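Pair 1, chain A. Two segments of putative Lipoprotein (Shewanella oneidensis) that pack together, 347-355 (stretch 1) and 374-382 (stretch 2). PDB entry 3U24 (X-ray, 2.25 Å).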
# COMPACT_ATOMS: atom_id res chain seq x y z
N PRO A 347 -8.54 6.33 23.06
CA PRO A 347 -9.35 5.16 22.80
C PRO A 347 -9.74 5.11 21.31
O PRO A 347 -10.13 6.14 20.75
CB PRO A 347 -10.58 5.39 23.68
CG PRO A 347 -10.76 6.87 23.65
CD PRO A 347 -9.37 7.47 23.51
N LEU A 348 -9.61 3.94 20.69
CA LEU A 348 -9.84 3.81 19.25
C LEU A 348 -11.32 3.72 18.96
O LEU A 348 -12.01 2.86 19.51
CB LEU A 348 -9.12 2.58 18.70
CG LEU A 348 -9.21 2.27 17.20
CD1 LEU A 348 -8.91 3.46 16.31
CD2 LEU A 348 -8.28 1.10 16.91
N VAL A 349 -11.80 4.57 18.07
CA VAL A 349 -13.22 4.60 17.75
C VAL A 349 -13.54 3.71 16.56
O VAL A 349 -13.10 3.99 15.45
CB VAL A 349 -13.68 6.03 17.38
CG1 VAL A 349 -15.16 6.00 16.98
CG2 VAL A 349 -13.40 7.00 18.53
N VAL A 350 -14.33 2.66 16.78
CA VAL A 350 -14.71 1.82 15.66
C VAL A 350 -15.88 2.48 15.03
O VAL A 350 -16.79 2.90 15.73
CB VAL A 350 -15.11 0.41 16.07
CG1 VAL A 350 -15.39 -0.41 14.82
CG2 VAL A 350 -14.02 -0.24 16.89
N ARG A 351 -15.85 2.60 13.72
CA ARG A 351 -16.96 3.18 12.98
C ARG A 351 -17.23 2.33 11.76
O ARG A 351 -16.34 1.72 11.17
CB ARG A 351 -16.69 4.63 12.55
CG ARG A 351 -16.51 4.86 11.04
CD ARG A 351 -16.15 6.30 10.71
NE ARG A 351 -15.19 6.38 9.60
CZ ARG A 351 -14.58 7.50 9.20
NH1 ARG A 351 -13.70 7.44 8.20
NH2 ARG A 351 -14.82 8.67 9.79
N GLU A 352 -18.50 2.34 11.39
CA GLU A 352 -18.99 1.60 10.26
C GLU A 352 -18.53 2.37 8.99
O GLU A 352 -18.86 3.56 8.82
CB GLU A 352 -20.54 1.33 10.39
CG GLU A 352 -21.37 2.08 11.48
CD GLU A 352 -21.32 1.56 12.96
OE1 GLU A 352 -20.61 2.22 13.76
OE2 GLU A 352 -22.02 0.58 13.37
N THR A 353 -17.75 1.70 8.13
CA THR A 353 -17.00 2.36 7.04
C THR A 353 -17.89 3.20 6.17
O THR A 353 -18.90 2.70 5.69
CB THR A 353 -16.33 1.37 6.03
OG1 THR A 353 -15.51 0.42 6.72
CG2 THR A 353 -15.47 2.14 5.00
N PRO A 354 -17.52 4.48 5.96
CA PRO A 354 -18.21 5.27 4.93
C PRO A 354 -17.67 5.01 3.51
O PRO A 354 -16.44 5.00 3.29
CB PRO A 354 -17.95 6.73 5.37
CG PRO A 354 -17.38 6.65 6.76
CD PRO A 354 -16.70 5.32 6.85
N GLU A 355 -18.60 4.78 2.58
CA GLU A 355 -18.31 4.68 1.13
C GLU A 355 -16.86 4.28 0.77
O GLU A 355 -16.45 3.12 0.90
CB GLU A 355 -18.77 5.99 0.45
CG GLU A 355 -17.80 6.71 -0.49
CD GLU A 355 -17.21 7.97 0.10
OE1 GLU A 355 -17.49 9.08 -0.43
OE2 GLU A 355 -16.47 7.87 1.10
N ASN A 374 -9.82 13.39 12.54
CA ASN A 374 -9.73 12.38 13.59
C ASN A 374 -9.27 11.01 13.02
O ASN A 374 -9.24 10.82 11.80
CB ASN A 374 -11.09 12.27 14.28
CG ASN A 374 -10.97 11.82 15.72
OD1 ASN A 374 -9.88 11.80 16.29
ND2 ASN A 374 -12.11 11.46 16.32
N THR A 375 -8.91 10.07 13.91
CA THR A 375 -8.48 8.72 13.51
C THR A 375 -9.53 7.70 13.86
O THR A 375 -9.91 7.63 15.01
CB THR A 375 -7.15 8.30 14.21
OG1 THR A 375 -6.13 9.28 13.97
CG2 THR A 375 -6.66 6.93 13.68
N TYR A 376 -9.97 6.91 12.88
CA TYR A 376 -10.94 5.82 13.10
C TYR A 376 -10.49 4.42 12.63
O TYR A 376 -9.64 4.28 11.76
CB TYR A 376 -12.24 6.11 12.34
CG TYR A 376 -12.79 7.49 12.55
CD1 TYR A 376 -13.70 7.74 13.58
CD2 TYR A 376 -12.43 8.54 11.70
CE1 TYR A 376 -14.23 9.02 13.76
CE2 TYR A 376 -12.96 9.82 11.89
CZ TYR A 376 -13.85 10.05 12.92
OH TYR A 376 -14.35 11.32 13.11
N TYR A 377 -11.15 3.38 13.17
CA TYR A 377 -11.09 2.03 12.62
C TYR A 377 -12.36 1.80 11.79
O TYR A 377 -13.44 1.57 12.34
CB TYR A 377 -10.99 1.02 13.76
CG TYR A 377 -10.68 -0.43 13.41
CD1 TYR A 377 -10.20 -0.80 12.16
CD2 TYR A 377 -10.79 -1.41 14.37
CE1 TYR A 377 -9.89 -2.12 11.88
CE2 TYR A 377 -10.47 -2.73 14.12
CZ TYR A 377 -10.02 -3.09 12.87
OH TYR A 377 -9.74 -4.40 12.62
N ASN A 378 -12.20 1.90 10.48
CA ASN A 378 -13.26 1.66 9.50
C ASN A 378 -13.52 0.16 9.34
O ASN A 378 -12.67 -0.57 8.84
CB ASN A 378 -12.88 2.24 8.14
CG ASN A 378 -12.73 3.74 8.16
OD1 ASN A 378 -13.55 4.44 8.75
ND2 ASN A 378 -11.68 4.24 7.53
N VAL A 379 -14.69 -0.29 9.77
CA VAL A 379 -15.06 -1.69 9.68
C VAL A 379 -16.36 -1.69 8.89
O VAL A 379 -17.33 -1.07 9.34
CB VAL A 379 -15.32 -2.27 11.08
CG1 VAL A 379 -16.00 -3.62 10.99
CG2 VAL A 379 -14.00 -2.37 11.85
N THR A 380 -16.37 -2.33 7.73
CA THR A 380 -17.57 -2.31 6.87
C THR A 380 -18.62 -3.30 7.30
O THR A 380 -18.35 -4.52 7.22
CB THR A 380 -17.26 -2.60 5.38
OG1 THR A 380 -16.20 -1.71 4.98
CG2 THR A 380 -18.53 -2.37 4.50
N PRO A 381 -19.82 -2.79 7.74
CA PRO A 381 -20.92 -3.74 7.93
C PRO A 381 -21.22 -4.52 6.62
O PRO A 381 -20.86 -4.10 5.49
CB PRO A 381 -22.13 -2.87 8.42
CG PRO A 381 -21.75 -1.45 8.17
CD PRO A 381 -20.24 -1.40 8.07
N LEU A 382 -21.84 -5.68 6.82
CA LEU A 382 -22.18 -6.56 5.73
C LEU A 382 -23.66 -6.30 5.40
O LEU A 382 -24.55 -7.01 5.84
CB LEU A 382 -21.89 -8.00 6.15
CG LEU A 382 -20.51 -8.15 6.79
CD1 LEU A 382 -20.22 -9.57 7.21
CD2 LEU A 382 -19.45 -7.61 5.84

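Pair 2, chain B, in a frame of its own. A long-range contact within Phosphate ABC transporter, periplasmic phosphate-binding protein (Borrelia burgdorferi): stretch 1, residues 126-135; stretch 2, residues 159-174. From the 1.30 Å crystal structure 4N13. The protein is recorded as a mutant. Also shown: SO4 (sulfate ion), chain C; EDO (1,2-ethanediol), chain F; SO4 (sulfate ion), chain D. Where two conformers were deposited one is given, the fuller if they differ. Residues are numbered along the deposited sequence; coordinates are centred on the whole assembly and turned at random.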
# COMPACT_ATOMS: atom_id res chain seq x y z
N ALA B 126 -11.04 23.93 -15.92
CA ALA B 126 -10.41 22.93 -16.77
C ALA B 126 -10.95 21.57 -16.41
O ALA B 126 -10.96 21.20 -15.24
CB ALA B 126 -8.90 22.96 -16.59
N LYS B 127 -11.41 20.83 -17.41
CA LYS B 127 -11.88 19.48 -17.21
C LYS B 127 -10.72 18.64 -16.67
O LYS B 127 -9.57 18.82 -17.06
CB LYS B 127 -12.39 18.92 -18.53
CG LYS B 127 -12.91 17.50 -18.49
CD LYS B 127 -14.35 17.46 -18.01
CE LYS B 127 -14.92 16.05 -18.03
NZ LYS B 127 -16.32 16.03 -17.58
N ILE B 128 -11.02 17.75 -15.73
CA ILE B 128 -10.01 16.86 -15.16
C ILE B 128 -9.84 15.65 -16.07
O ILE B 128 -10.81 14.93 -16.36
CB ILE B 128 -10.44 16.37 -13.77
CG1 ILE B 128 -10.62 17.56 -12.82
CG2 ILE B 128 -9.42 15.37 -13.22
CD1 ILE B 128 -11.06 17.19 -11.42
N ASN B 129 -8.61 15.39 -16.48
CA ASN B 129 -8.26 14.16 -17.16
C ASN B 129 -7.69 13.18 -16.13
O ASN B 129 -6.55 13.29 -15.70
CB ASN B 129 -7.25 14.43 -18.27
CG ASN B 129 -7.89 15.05 -19.46
OD1 ASN B 129 -8.91 14.55 -19.94
ND2 ASN B 129 -7.32 16.14 -19.96
N PHE B 130 -8.54 12.25 -15.72
CA PHE B 130 -8.17 11.25 -14.74
C PHE B 130 -7.49 10.08 -15.42
O PHE B 130 -8.07 9.45 -16.32
CB PHE B 130 -9.44 10.78 -14.01
CG PHE B 130 -9.25 9.56 -13.18
CD1 PHE B 130 -8.16 9.44 -12.32
CD2 PHE B 130 -10.20 8.54 -13.21
CE1 PHE B 130 -8.01 8.30 -11.54
CE2 PHE B 130 -10.05 7.41 -12.40
CZ PHE B 130 -8.96 7.29 -11.57
N ILE B 131 -6.27 9.76 -14.98
CA ILE B 131 -5.49 8.64 -15.49
C ILE B 131 -5.59 7.54 -14.45
O ILE B 131 -5.18 7.73 -13.30
CB ILE B 131 -4.03 9.06 -15.68
CG1 ILE B 131 -3.95 10.21 -16.71
CG2 ILE B 131 -3.19 7.87 -16.12
CD1 ILE B 131 -2.63 10.98 -16.65
N ASN B 132 -6.20 6.43 -14.82
CA ASN B 132 -6.41 5.31 -13.93
C ASN B 132 -5.50 4.15 -14.29
O ASN B 132 -4.96 4.09 -15.39
CB ASN B 132 -7.87 4.86 -13.99
CG ASN B 132 -8.33 4.15 -12.72
OD1 ASN B 132 -7.61 4.04 -11.75
ND2 ASN B 132 -9.57 3.67 -12.73
N ARG B 133 -5.30 3.25 -13.34
CA ARG B 133 -4.63 1.99 -13.60
C ARG B 133 -5.62 0.91 -14.05
O ARG B 133 -6.82 1.02 -13.84
CB ARG B 133 -3.86 1.52 -12.35
CG ARG B 133 -2.63 2.34 -12.08
CD ARG B 133 -1.57 2.23 -13.18
NE ARG B 133 -1.29 0.84 -13.50
CZ ARG B 133 -0.50 0.03 -12.79
NH1 ARG B 133 0.14 0.47 -11.73
NH2 ARG B 133 -0.37 -1.23 -13.14
N ASP B 134 -5.07 -0.12 -14.66
CA ASP B 134 -5.84 -1.28 -15.08
C ASP B 134 -6.40 -2.01 -13.85
O ASP B 134 -5.77 -2.07 -12.79
CB ASP B 134 -4.94 -2.21 -15.90
CG ASP B 134 -3.73 -2.68 -15.14
OD1 ASP B 134 -2.85 -1.85 -14.81
OD2 ASP B 134 -3.67 -3.90 -14.89
N SER B 135 -7.60 -2.56 -14.00
CA SER B 135 -8.34 -3.07 -12.86
C SER B 135 -7.74 -4.33 -12.27
O SER B 135 -8.08 -4.71 -11.15
CB SER B 135 -9.79 -3.31 -13.25
OG SER B 135 -9.86 -4.26 -14.29
N GLN B 159 -17.23 3.30 -7.21
CA GLN B 159 -16.67 2.82 -8.46
C GLN B 159 -15.90 3.95 -9.11
O GLN B 159 -16.25 5.12 -8.97
CB GLN B 159 -17.79 2.34 -9.38
CG GLN B 159 -18.58 1.18 -8.81
CD GLN B 159 -17.71 0.01 -8.35
OE1 GLN B 159 -16.77 -0.39 -9.05
NE2 GLN B 159 -18.02 -0.54 -7.18
N PHE B 160 -14.83 3.61 -9.82
CA PHE B 160 -14.04 4.61 -10.51
C PHE B 160 -14.85 5.24 -11.65
O PHE B 160 -15.65 4.58 -12.32
CB PHE B 160 -12.78 3.98 -11.10
CG PHE B 160 -11.67 3.72 -10.11
CD1 PHE B 160 -10.91 4.74 -9.59
CD2 PHE B 160 -11.36 2.42 -9.73
CE1 PHE B 160 -9.87 4.48 -8.72
CE2 PHE B 160 -10.33 2.17 -8.88
CZ PHE B 160 -9.57 3.20 -8.38
N ARG B 161 -14.60 6.54 -11.86
CA ARG B 161 -15.04 7.26 -13.05
C ARG B 161 -14.75 6.38 -14.25
O ARG B 161 -13.64 5.91 -14.42
CB ARG B 161 -14.28 8.59 -13.13
CG ARG B 161 -14.63 9.44 -14.31
CD ARG B 161 -13.88 10.76 -14.27
NE ARG B 161 -14.01 11.41 -15.57
CZ ARG B 161 -13.40 12.54 -15.92
NH1 ARG B 161 -12.61 13.16 -15.07
NH2 ARG B 161 -13.56 13.02 -17.16
N GLN B 162 -15.77 6.14 -15.07
CA GLN B 162 -15.67 5.11 -16.10
C GLN B 162 -14.89 5.54 -17.33
O GLN B 162 -14.37 4.69 -18.05
CB GLN B 162 -17.06 4.59 -16.47
CG GLN B 162 -17.71 3.76 -15.37
CD GLN B 162 -16.89 2.52 -15.01
OE1 GLN B 162 -16.78 1.57 -15.79
NE2 GLN B 162 -16.31 2.53 -13.81
N ASP B 163 -14.77 6.85 -17.57
CA ASP B 163 -14.00 7.34 -18.70
C ASP B 163 -12.59 7.77 -18.31
O ASP B 163 -12.02 8.66 -18.94
CB ASP B 163 -14.73 8.48 -19.42
CG ASP B 163 -14.92 9.70 -18.55
OD1 ASP B 163 -15.13 9.54 -17.33
OD2 ASP B 163 -14.86 10.83 -19.08
N GLY B 164 -11.99 7.13 -17.32
CA GLY B 164 -10.59 7.34 -17.04
C GLY B 164 -9.69 6.84 -18.16
O GLY B 164 -10.08 5.95 -18.93
N ILE B 165 -8.50 7.42 -18.28
CA ILE B 165 -7.52 7.02 -19.30
C ILE B 165 -6.71 5.91 -18.62
O ILE B 165 -5.97 6.17 -17.64
CB ILE B 165 -6.59 8.20 -19.63
CG1 ILE B 165 -7.35 9.33 -20.35
CG2 ILE B 165 -5.39 7.71 -20.44
CD1 ILE B 165 -6.62 10.65 -20.33
N VAL B 166 -6.83 4.68 -19.10
CA VAL B 166 -6.30 3.54 -18.36
C VAL B 166 -4.91 3.18 -18.85
O VAL B 166 -4.70 2.99 -20.04
CB VAL B 166 -7.24 2.32 -18.49
CG1 VAL B 166 -6.66 1.11 -17.74
CG2 VAL B 166 -8.65 2.66 -17.99
N VAL B 167 -3.95 3.05 -17.93
CA VAL B 167 -2.60 2.64 -18.26
C VAL B 167 -2.15 1.48 -17.36
O VAL B 167 -2.75 1.22 -16.31
CB VAL B 167 -1.60 3.81 -18.19
CG1 VAL B 167 -2.04 4.93 -19.12
CG2 VAL B 167 -1.45 4.32 -16.76
N LYS B 168 -1.09 0.79 -17.76
CA LYS B 168 -0.79 -0.53 -17.21
C LYS B 168 0.48 -0.62 -16.37
O LYS B 168 0.96 -1.71 -16.07
CB LYS B 168 -0.74 -1.56 -18.33
CG LYS B 168 -2.12 -1.78 -18.98
CD LYS B 168 -2.16 -2.95 -19.93
CE LYS B 168 -2.06 -2.51 -21.37
NZ LYS B 168 -2.55 -3.56 -22.32
N SER B 169 1.02 0.52 -15.97
CA SER B 169 2.20 0.54 -15.13
C SER B 169 2.38 1.90 -14.46
O SER B 169 1.83 2.91 -14.91
CB SER B 169 3.46 0.27 -15.96
OG SER B 169 3.65 1.31 -16.91
N ASN B 170 3.18 1.92 -13.40
CA ASN B 170 3.55 3.17 -12.75
C ASN B 170 4.27 4.10 -13.70
O ASN B 170 3.97 5.29 -13.74
CB ASN B 170 4.43 2.90 -11.52
CG ASN B 170 3.64 2.33 -10.36
OD1 ASN B 170 2.88 3.05 -9.72
ND2 ASN B 170 3.78 1.04 -10.11
N GLY B 171 5.24 3.58 -14.45
CA GLY B 171 5.99 4.42 -15.37
C GLY B 171 5.09 5.06 -16.42
O GLY B 171 5.27 6.23 -16.80
N GLU B 172 4.10 4.32 -16.89
CA GLU B 172 3.16 4.90 -17.84
C GLU B 172 2.23 5.94 -17.23
O GLU B 172 1.81 6.86 -17.94
CB GLU B 172 2.36 3.83 -18.59
CG GLU B 172 1.48 4.36 -19.70
CD GLU B 172 2.15 5.33 -20.65
OE1 GLU B 172 3.38 5.26 -20.86
OE2 GLU B 172 1.41 6.17 -21.21
N VAL B 173 1.87 5.83 -15.95
CA VAL B 173 1.13 6.93 -15.33
C VAL B 173 1.94 8.22 -15.43
O VAL B 173 1.41 9.27 -15.76
CB VAL B 173 0.75 6.66 -13.85
CG1 VAL B 173 0.02 7.88 -13.28
CG2 VAL B 173 -0.12 5.44 -13.71
N ILE B 174 3.23 8.14 -15.13
CA ILE B 174 4.10 9.31 -15.20
C ILE B 174 4.14 9.86 -16.62
O ILE B 174 3.97 11.06 -16.83
CB ILE B 174 5.51 8.95 -14.67
CG1 ILE B 174 5.45 8.71 -13.16
CG2 ILE B 174 6.49 10.05 -14.98
CD1 ILE B 174 6.72 8.05 -12.61
S SO4 C . 1.52 0.60 -20.33
O1 SO4 C . 0.22 1.30 -20.24
O2 SO4 C . 2.46 1.40 -21.07
O3 SO4 C . 2.11 0.37 -19.01
O4 SO4 C . 1.33 -0.68 -21.05
C1 EDO F . -12.31 2.45 -15.15
O1 EDO F . -11.64 1.93 -13.99
C2 EDO F . -11.53 3.59 -15.80
O2 EDO F . -11.30 4.66 -14.88
S SO4 D . 1.21 -2.53 -9.78
O1 SO4 D . 1.41 -1.08 -9.77
O2 SO4 D . 2.45 -3.11 -9.31
O3 SO4 D . 0.13 -2.83 -8.87
O4 SO4 D . 0.92 -2.90 -11.15
O HOH W 1 -10.72 11.26 -17.40
O HOH W 2 0.15 3.08 -10.40

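Both pairs place two short parallel strands side by side. In pair 1 the axes of 349-352 and 376-379 approach to 4.8 Å and cross at -34°; in pair 2 those of 129-133 and 165-167 approach to 4.5 Å and cross at -33°. Superposing N, CA and C of 14 central residues gives an RMSD of 1.0 Å, and the bridge Val A350–Tyr A377 falls on Ile B131–Ile B165, with CA atoms 0.2 and 0.4 Å apart.

The hydrogen-bond ladder follows this register. Tyr A377 N donates to Val A349 O (3.1 Å) where Ile B165 N donates to Phe B130 O (2.9 Å). Next, Arg A351 N to Tyr A377 O (3.0 Å) matches Asn B132 N to Ile B165 O (2.8 Å), and Val A379 N to Arg A351 O (3.0 Å) matches Val B167 N to Asn B132 O (2.9 Å). The last rung, Thr A353 N to Val A379 O (3.1 Å, 154°), becomes weak in pair 2, where Asp B134 N lies 3.1 Å from Val B167 O at 132°.

On the face carrying Val A350 and Val A379, the packing is closely similar: Val A350 CG1 meets Val A379 CG2 at 3.8 Å, and the equivalent Ile B131 CG2 meets Val B167 CG2 at 4.0 Å. The matched valines' side-chain centres differ by only 0.4 Å. Within pair 2, Ile B131 CG2 also lies 4.3 Å from Val B173 CG1 of helix 170-174.

The other face diverges. In pair 1 the Arg A351 guanidinium lies flat on the Tyr A376 ring (centres 4.0 Å apart, planes at 23°), while Arg A351 NE donates to Asn A378 OD1 at 2.7 Å. The position of Tyr A376 is Gly B164 in pair 2, so no ring is available there. Asn B132, matching Arg A351, instead sets its ND2 over one face of Phe B160, 3.4 Å from CG, and donates from ND2 to O2 of an ethanediol at 2.9 Å. An ideal CB on Gly B164 would come within 2.4 Å of that same O2, so the ethanediol occupies space left by the absent side chain.

The C-terminal ends differ too. Thr A353 OG1 and Thr A380 OG1 share a hydrogen bond of 2.8 Å between the two stretches, just past the strand ends. At the matching positions, Asp B134 OD1 approaches Lys B168 CA (3.4 Å) and instead forms a salt bridge with Arg B133 NH2 (3.1 Å). Arg B133, equivalent to Glu A352, also reaches across, its NE donating to Val B167 O at 3.2 Å.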